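Local structure of methyl-accepting chemotaxis sensory transducer (Anaeromyxobacter dehalogenans, 4K08) at residues G20-Q25 / W135-G140; A42-L47 / R66-P71. The protein probably senses small molecules in the periplasm through a PAS-like single Cache domain and passes the signal on to the chemotaxis machinery. All coordinates share one frame; numbering follows the deposited sequence.

How the interactions relate
From the N terminus, helix 5-30 comes first and supplies residues 20-25. Helix 36-49 follows and supplies residues 42-47. Interaction 2 closes the shorter loop, from this second helix to the edge strand 67-69. Interaction 1 closes the longer one, because 20-25 meets 135-140 only after more than a hundred residues, on 135-142, the last strand in the chain and the central one of the sheet. Interaction 2 therefore lies wholly within the span of interaction 1. Both contacts bring a helix onto the same antiparallel sheet, and their centres are about 9 Å apart. They touch directly: Trp135 CH2 lies 3.6 Å from Leu44 CD2, and Val22 CG2 lies 3.9 Å from Leu47 CD1.

Interaction 1 (G20-Q25 / W135-G140); sequences GLVEHQ and WVVGSG. With ZN (zinc ion), chain B.
The indole of Trp135 meets Val22 at a slant, with CG1 of Val22 4.1 Å from ring atom CE3. The same ring makes an edge-to-face contact with Trp133, and Arg40 of helix 36-49 also touches Trp135. This is the helix-on-sheet core of a PAS-like Cache domain: the long helix 5-30 lies against strand 135-142. Val22 is the residue of 20-25 that reaches the strand. Its two methyls divide the work. With chi1 at 171°, CG1 stands anti to the backbone N and leans to the indole, while CG2 turns to CG2 of Val137 at 4.3 Å. No hydrogen bond crosses the contact. It is small, with 107 Å² buried in all, but its three touching residues are buried. Tyr130 and Trp133 add further apolar cover to Val22, and Ala18, earlier on the same helix, packs on Val137. Further along the strand, Ser139 OG is hydrogen-bonded to Tyr52 OH and to Tyr57 O. The other flat group, the imidazole of His24, lies on the exposed side of the helix and binds a zinc ion. Its NE2 is 2.1 Å from the metal, and water 1 is a second ligand at 2.5 Å.

Interaction 2 (A42-L47 / R66-P71); sequences AALEAL and RMVMHP. With ACT (acetate ion), chain C.
Leu44 and Met69 bring the two backbones closest, with their CA atoms 7.0 Å apart. Residues 42-47 are regular helix, whereas the chain of 66-71 bends sharply at Val68. There Val68 and Met69 lie opposite the single residue Val60, a classic beta bulge at the edge of the Cache-domain sheet. Side chains from helix 36-49 pack on this bulge by apolar contacts alone. Leu44 forks over it: CD1 meets Val68 CG1 at 3.7 Å, the two side chains crossing at about a right angle, and CD2 rests 3.8 Å from Met69 CB. Leu44 and Met69 run past each other in opposite directions. Met69, a selenomethionine, is bent at chi2 (-77°) and again at chi3 (-57°), which folds its CE back to Leu47 CB at 3.8 Å. Beyond the bulge, His70 lines a pocket that holds an acetate, which probably came with the crystallisation solution. The pocket would be consistent with a small-carboxylate site, as in some Cache sensors. Tyr57 OH, Tyr110 OH and Lys123 NZ also bind the acetate. Asn73 N is hydrogen-bonded to His70 ND1, which helps fix the ring. A phenylalanine in place of His70 would probably leave both the acetate oxygen and Asn73 N without this partner. The acetate O sits off the rim of the imidazole, close to the ring plane, and His70 NE2 donates to it at 2.7 Å with an N-H...O angle of 161°.

Interaction 1 (G20-Q25 / W135-G140)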
ATOM      1  N   GLY A  20      -9.144  -0.842  -7.595  1.00 40.54           N
ATOM      2  CA  GLY A  20     -10.536  -0.821  -8.013  1.00 43.96           C
ATOM      3  C   GLY A  20     -11.510  -0.317  -6.950  1.00 44.74           C
ATOM      4  O   GLY A  20     -12.404   0.494  -7.222  1.00 42.88           O
ATOM      5  N   LEU A  21     -11.354  -0.834  -5.736  1.00 40.18           N
ATOM      6  CA  LEU A  21     -12.135  -0.414  -4.587  1.00 38.38           C
ATOM      7  C   LEU A  21     -11.955   1.080  -4.318  1.00 38.67           C
ATOM      8  O   LEU A  21     -12.935   1.804  -4.107  1.00 39.60           O
ATOM      9  CB  LEU A  21     -11.678  -1.272  -3.403  1.00 38.34           C
ATOM     10  CG  LEU A  21     -11.757  -0.988  -1.919  1.00 40.80           C
ATOM     11  CD1 LEU A  21     -11.011  -2.202  -1.235  1.00 37.91           C
ATOM     12  CD2 LEU A  21     -11.175   0.304  -1.476  1.00 38.90           C
ATOM     13  N   VAL A  22     -10.706   1.550  -4.340  1.00 33.22           N
ATOM     14  CA  VAL A  22     -10.448   2.975  -4.162  1.00 35.84           C
ATOM     15  C   VAL A  22     -11.074   3.830  -5.318  1.00 43.57           C
ATOM     16  O   VAL A  22     -11.808   4.807  -5.034  1.00 37.54           O
ATOM     17  CB  VAL A  22      -8.946   3.268  -3.962  1.00 34.06           C
ATOM     18  CG1 VAL A  22      -8.702   4.787  -4.010  1.00 31.75           C
ATOM     19  CG2 VAL A  22      -8.448   2.658  -2.626  1.00 29.47           C
ATOM     20  N   GLU A  23     -10.851   3.455  -6.586  1.00 52.63           N
ATOM     21  CA  GLU A  23     -11.440   4.224  -7.703  1.00 57.41           C
ATOM     22  C   GLU A  23     -12.950   4.263  -7.586  1.00 58.58           C
ATOM     23  O   GLU A  23     -13.551   5.300  -7.793  1.00 59.53           O
ATOM     24  CB  GLU A  23     -11.036   3.686  -9.083  1.00 60.39           C
ATOM     25  CG  GLU A  23      -9.559   3.899  -9.405  1.00 63.14           C
ATOM     26  CD  GLU A  23      -9.242   3.903 -10.904  1.00 69.31           C
ATOM     27  OE1 GLU A  23     -10.106   3.464 -11.703  1.00 76.41           O
ATOM     28  OE2 GLU A  23      -8.124   4.351 -11.274  1.00 67.77           O
ATOM     29  N   HIS A  24     -13.559   3.138  -7.210  1.00 49.54           N
ATOM     30  CA  HIS A  24     -15.018   3.058  -7.081  1.00 50.06           C
ATOM     31  C   HIS A  24     -15.574   4.093  -6.114  1.00 49.28           C
ATOM     32  O   HIS A  24     -16.591   4.740  -6.403  1.00 47.70           O
ATOM     33  CB  HIS A  24     -15.467   1.661  -6.618  1.00 51.33           C
ATOM     34  CG  HIS A  24     -16.936   1.423  -6.782  1.00 53.68           C
ATOM     35  ND1 HIS A  24     -17.573   1.520  -8.005  1.00 59.06           N
ATOM     36  CD2 HIS A  24     -17.899   1.125  -5.874  1.00 51.03           C
ATOM     37  CE1 HIS A  24     -18.860   1.270  -7.847  1.00 63.12           C
ATOM     38  NE2 HIS A  24     -19.088   1.036  -6.563  1.00 58.10           N
ATOM     39  N   GLN A  25     -14.914   4.245  -4.961  1.00 50.13           N
ATOM     40  CA  GLN A  25     -15.329   5.245  -3.971  1.00 49.39           C
ATOM     41  C   GLN A  25     -15.103   6.677  -4.495  1.00 48.61           C
ATOM     42  O   GLN A  25     -15.978   7.543  -4.344  1.00 47.56           O
ATOM     43  CB  GLN A  25     -14.615   5.028  -2.621  1.00 44.52           C
ATOM     44  CG  GLN A  25     -15.041   3.760  -1.904  1.00 42.80           C
ATOM     45  CD  GLN A  25     -16.569   3.683  -1.740  1.00 52.28           C
ATOM     46  OE1 GLN A  25     -17.227   4.659  -1.349  1.00 52.90           O
ATOM     47  NE2 GLN A  25     -17.137   2.530  -2.066  1.00 56.55           N
ATOM     48  N   TRP A 135      -2.933   9.365  -2.999  1.00 35.05           N
ATOM     49  CA  TRP A 135      -2.692   8.107  -2.277  1.00 34.60           C
ATOM     50  C   TRP A 135      -1.766   7.140  -3.021  1.00 36.32           C
ATOM     51  O   TRP A 135      -1.792   7.054  -4.257  1.00 37.52           O
ATOM     52  CB  TRP A 135      -4.014   7.353  -2.047  1.00 31.78           C
ATOM     53  CG  TRP A 135      -4.808   7.911  -0.947  1.00 31.32           C
ATOM     54  CD1 TRP A 135      -4.549   9.048  -0.237  1.00 31.68           C
ATOM     55  CD2 TRP A 135      -5.977   7.343  -0.393  1.00 29.94           C
ATOM     56  NE1 TRP A 135      -5.513   9.230   0.726  1.00 33.11           N
ATOM     57  CE2 TRP A 135      -6.395   8.184   0.657  1.00 33.88           C
ATOM     58  CE3 TRP A 135      -6.708   6.174  -0.667  1.00 32.02           C
ATOM     59  CZ2 TRP A 135      -7.544   7.910   1.427  1.00 33.99           C
ATOM     60  CZ3 TRP A 135      -7.835   5.903   0.089  1.00 31.62           C
ATOM     61  CH2 TRP A 135      -8.251   6.778   1.116  1.00 32.59           C
ATOM     62  N   VAL A 136      -1.005   6.376  -2.245  1.00 32.17           N
ATOM     63  CA  VAL A 136      -0.306   5.211  -2.753  1.00 33.26           C
ATOM     64  C   VAL A 136      -0.907   4.019  -2.022  1.00 31.57           C
ATOM     65  O   VAL A 136      -0.991   4.058  -0.807  1.00 29.41           O
ATOM     66  CB  VAL A 136       1.209   5.282  -2.438  1.00 36.54           C
ATOM     67  CG1 VAL A 136       1.944   3.954  -2.840  1.00 36.51           C
ATOM     68  CG2 VAL A 136       1.828   6.510  -3.156  1.00 37.97           C
ATOM     69  N   VAL A 137      -1.342   2.995  -2.744  1.00 30.53           N
ATOM     70  CA  VAL A 137      -1.923   1.794  -2.109  1.00 30.76           C
ATOM     71  C   VAL A 137      -1.002   0.614  -2.421  1.00 31.26           C
ATOM     72  O   VAL A 137      -0.544   0.475  -3.574  1.00 33.37           O
ATOM     73  CB  VAL A 137      -3.348   1.505  -2.661  1.00 37.01           C
ATOM     74  CG1 VAL A 137      -4.009   0.353  -1.880  1.00 35.67           C
ATOM     75  CG2 VAL A 137      -4.195   2.783  -2.594  1.00 33.75           C
ATOM     76  N   GLY A 138      -0.666  -0.195  -1.415  1.00 27.95           N
ATOM     77  CA  GLY A 138       0.334  -1.236  -1.620  1.00 29.84           C
ATOM     78  C   GLY A 138      -0.001  -2.524  -0.893  1.00 31.43           C
ATOM     79  O   GLY A 138      -0.822  -2.533   0.041  1.00 25.36           O
ATOM     80  N   SER A 139       0.634  -3.610  -1.335  1.00 30.59           N
ATOM     81  CA  SER A 139       0.628  -4.884  -0.612  1.00 28.14           C
ATOM     82  C   SER A 139       1.866  -5.626  -1.089  1.00 29.99           C
ATOM     83  O   SER A 139       2.336  -5.371  -2.205  1.00 29.58           O
ATOM     84  CB  SER A 139      -0.640  -5.719  -0.900  1.00 24.58           C
ATOM     85  OG  SER A 139      -0.674  -6.884  -0.085  1.00 26.04           O
ATOM     86  N   GLY A 140       2.413  -6.513  -0.258  1.00 30.13           N
ATOM     87  CA  GLY A 140       3.591  -7.277  -0.658  1.00 35.41           C
ATOM     88  C   GLY A 140       3.570  -8.740  -0.209  1.00 34.94           C
ATOM     89  O   GLY A 140       2.762  -9.139   0.642  1.00 29.40           O
TER
HETATM   90 ZN    ZN B 200     -20.758  -0.157  -6.348  1.00 55.21          ZN
HETATM   91  O   HOH W   1     -22.195   1.610  -7.245  1.00 40.50           O

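Interaction 2 (A42-L47 / R66-P71)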
ATOM      1  N   ALA A  42     -14.655   5.394   3.579  1.00 28.81           N
ATOM      2  CA  ALA A  42     -15.212   4.105   3.153  1.00 27.58           C
ATOM      3  C   ALA A  42     -14.093   3.196   2.525  1.00 30.24           C
ATOM      4  O   ALA A  42     -14.012   1.995   2.826  1.00 29.44           O
ATOM      5  CB  ALA A  42     -16.408   4.326   2.139  1.00 33.05           C
ATOM      6  N   ALA A  43     -13.210   3.788   1.722  1.00 26.95           N
ATOM      7  CA  ALA A  43     -12.080   3.053   1.154  1.00 28.61           C
ATOM      8  C   ALA A  43     -11.147   2.528   2.238  1.00 29.96           C
ATOM      9  O   ALA A  43     -10.755   1.327   2.211  1.00 26.75           O
ATOM     10  CB  ALA A  43     -11.308   3.924   0.199  1.00 28.57           C
ATOM     11  N   LEU A  44     -10.810   3.393   3.203  1.00 31.28           N
ATOM     12  CA  LEU A  44      -9.928   2.990   4.318  1.00 30.10           C
ATOM     13  C   LEU A  44     -10.542   1.936   5.229  1.00 29.84           C
ATOM     14  O   LEU A  44      -9.835   1.094   5.745  1.00 26.63           O
ATOM     15  CB  LEU A  44      -9.520   4.180   5.198  1.00 27.22           C
ATOM     16  CG  LEU A  44      -8.647   5.216   4.486  1.00 28.77           C
ATOM     17  CD1 LEU A  44      -8.305   6.365   5.441  1.00 28.21           C
ATOM     18  CD2 LEU A  44      -7.363   4.564   3.866  1.00 26.92           C
ATOM     19  N   GLU A  45     -11.840   2.040   5.494  1.00 25.96           N
ATOM     20  CA  GLU A  45     -12.532   1.029   6.281  1.00 27.67           C
ATOM     21  C   GLU A  45     -12.422  -0.358   5.606  1.00 27.20           C
ATOM     22  O   GLU A  45     -12.111  -1.352   6.272  1.00 29.55           O
ATOM     23  CB  GLU A  45     -14.005   1.418   6.456  1.00 30.30           C
ATOM     24  CG  GLU A  45     -14.871   0.343   7.046  1.00 28.67           C
ATOM     25  CD  GLU A  45     -16.340   0.773   7.106  1.00 38.32           C
ATOM     26  OE1 GLU A  45     -16.911   1.262   6.082  1.00 41.21           O
ATOM     27  OE2 GLU A  45     -16.925   0.623   8.191  1.00 36.06           O
ATOM     28  N   ALA A  46     -12.612  -0.415   4.291  1.00 26.59           N
ATOM     29  CA  ALA A  46     -12.493  -1.667   3.554  1.00 26.55           C
ATOM     30  C   ALA A  46     -11.005  -2.134   3.572  1.00 25.63           C
ATOM     31  O   ALA A  46     -10.714  -3.276   3.920  1.00 23.92           O
ATOM     32  CB  ALA A  46     -13.016  -1.506   2.124  1.00 26.95           C
ATOM     33  N   LEU A  47     -10.071  -1.245   3.268  1.00 22.90           N
ATOM     34  CA  LEU A  47      -8.650  -1.634   3.286  1.00 21.80           C
ATOM     35  C   LEU A  47      -8.139  -2.043   4.650  1.00 20.29           C
ATOM     36  O   LEU A  47      -7.284  -2.924   4.757  1.00 22.13           O
ATOM     37  CB  LEU A  47      -7.759  -0.516   2.719  1.00 23.04           C
ATOM     38  CG  LEU A  47      -8.049  -0.252   1.235  1.00 26.58           C
ATOM     39  CD1 LEU A  47      -7.408   1.082   0.755  1.00 30.16           C
ATOM     40  CD2 LEU A  47      -7.579  -1.423   0.383  1.00 24.05           C
ATOM     41  N   ARG A  66       3.500  10.356   3.847  1.00 32.81           N
ATOM     42  CA  ARG A  66       3.033  10.313   5.205  1.00 31.99           C
ATOM     43  C   ARG A  66       2.025   9.129   5.284  1.00 29.86           C
ATOM     44  O   ARG A  66       1.280   8.889   4.325  1.00 28.68           O
ATOM     45  CB  ARG A  66       2.353  11.643   5.582  1.00 32.48           C
ATOM     46  CG  ARG A  66       1.787  11.747   7.043  1.00 31.91           C
ATOM     47  CD  ARG A  66       1.385  13.264   7.385  1.00 33.86           C
ATOM     48  NE  ARG A  66       2.560  14.163   7.401  1.00 34.47           N
ATOM     49  CZ  ARG A  66       3.259  14.455   8.496  1.00 37.19           C
ATOM     50  NH1 ARG A  66       2.925  13.921   9.671  1.00 35.98           N
ATOM     51  NH2 ARG A  66       4.295  15.306   8.444  1.00 38.55           N
HETATM   52  N   MSE A  67       2.027   8.402   6.395  1.00 29.12           N
HETATM   53  CA  MSE A  67       1.161   7.212   6.480  1.00 29.08           C
HETATM   54  C   MSE A  67      -0.304   7.690   6.644  1.00 29.96           C
HETATM   55  O   MSE A  67      -0.605   8.528   7.515  1.00 30.50           O
HETATM   56  CB  MSE A  67       1.519   6.310   7.647  1.00 26.83           C
HETATM   57  CG  MSE A  67       0.729   4.994   7.615  1.00 27.70           C
HETATM   58 SE   MSE A  67       1.306   3.871   6.084  0.67 25.10          SE
HETATM   59  CE  MSE A  67       2.991   3.199   6.745  1.00 27.35           C
ATOM     60  N   VAL A  68      -1.184   7.142   5.802  1.00 29.95           N
ATOM     61  CA  VAL A  68      -2.640   7.355   5.932  1.00 27.90           C
ATOM     62  C   VAL A  68      -3.269   6.244   6.788  1.00 25.59           C
ATOM     63  O   VAL A  68      -3.965   6.562   7.752  1.00 25.15           O
ATOM     64  CB  VAL A  68      -3.340   7.423   4.559  1.00 28.46           C
ATOM     65  CG1 VAL A  68      -4.895   7.623   4.704  1.00 25.87           C
ATOM     66  CG2 VAL A  68      -2.759   8.577   3.726  1.00 28.86           C
HETATM   67  N   MSE A  69      -3.013   4.974   6.441  1.00 23.68           N
HETATM   68  CA  MSE A  69      -3.554   3.814   7.161  1.00 27.03           C
HETATM   69  C   MSE A  69      -2.667   2.601   6.971  1.00 26.04           C
HETATM   70  O   MSE A  69      -2.498   2.119   5.841  1.00 23.74           O
HETATM   71  CB  MSE A  69      -4.972   3.451   6.649  1.00 22.75           C
HETATM   72  CG  MSE A  69      -5.785   2.562   7.579  1.00 25.43           C
HETATM   73 SE   MSE A  69      -5.217   0.668   7.485  0.58 18.74          SE
HETATM   74  CE  MSE A  69      -5.525   0.494   5.581  1.00 22.14           C
ATOM     75  N   HIS A  70      -2.147   2.104   8.094  1.00 22.45           N
ATOM     76  CA  HIS A  70      -1.368   0.880   8.117  1.00 23.47           C
ATOM     77  C   HIS A  70      -2.042  -0.046   9.133  1.00 23.72           C
ATOM     78  O   HIS A  70      -2.160   0.292  10.295  1.00 21.30           O
ATOM     79  CB  HIS A  70       0.111   1.124   8.493  1.00 23.55           C
ATOM     80  CG  HIS A  70       1.008  -0.004   8.076  1.00 25.07           C
ATOM     81  ND1 HIS A  70       0.972  -1.253   8.684  1.00 23.85           N
ATOM     82  CD2 HIS A  70       1.927  -0.090   7.083  1.00 22.61           C
ATOM     83  CE1 HIS A  70       1.853  -2.048   8.093  1.00 23.51           C
ATOM     84  NE2 HIS A  70       2.422  -1.386   7.097  1.00 22.78           N
ATOM     85  N   PRO A  71      -2.504  -1.212   8.677  1.00 24.45           N
ATOM     86  CA  PRO A  71      -3.335  -2.075   9.553  1.00 22.91           C
ATOM     87  C   PRO A  71      -2.532  -2.925  10.537  1.00 22.87           C
ATOM     88  O   PRO A  71      -3.106  -3.326  11.553  1.00 22.40           O
ATOM     89  CB  PRO A  71      -4.093  -2.967   8.553  1.00 23.46           C
ATOM     90  CG  PRO A  71      -3.078  -3.108   7.360  1.00 21.27           C
ATOM     91  CD  PRO A  71      -2.358  -1.746   7.304  1.00 24.04           C
TER
HETATM   92  C   ACT C 201       4.613  -2.512   4.365  1.00 27.52           C
HETATM   93  O   ACT C 201       3.860  -2.801   5.369  1.00 21.60           O
HETATM   94  OXT ACT C 201       5.094  -3.456   3.687  1.00 22.70           O
HETATM   95  CH3 ACT C 201       4.955  -1.079   3.936  1.00 25.11           C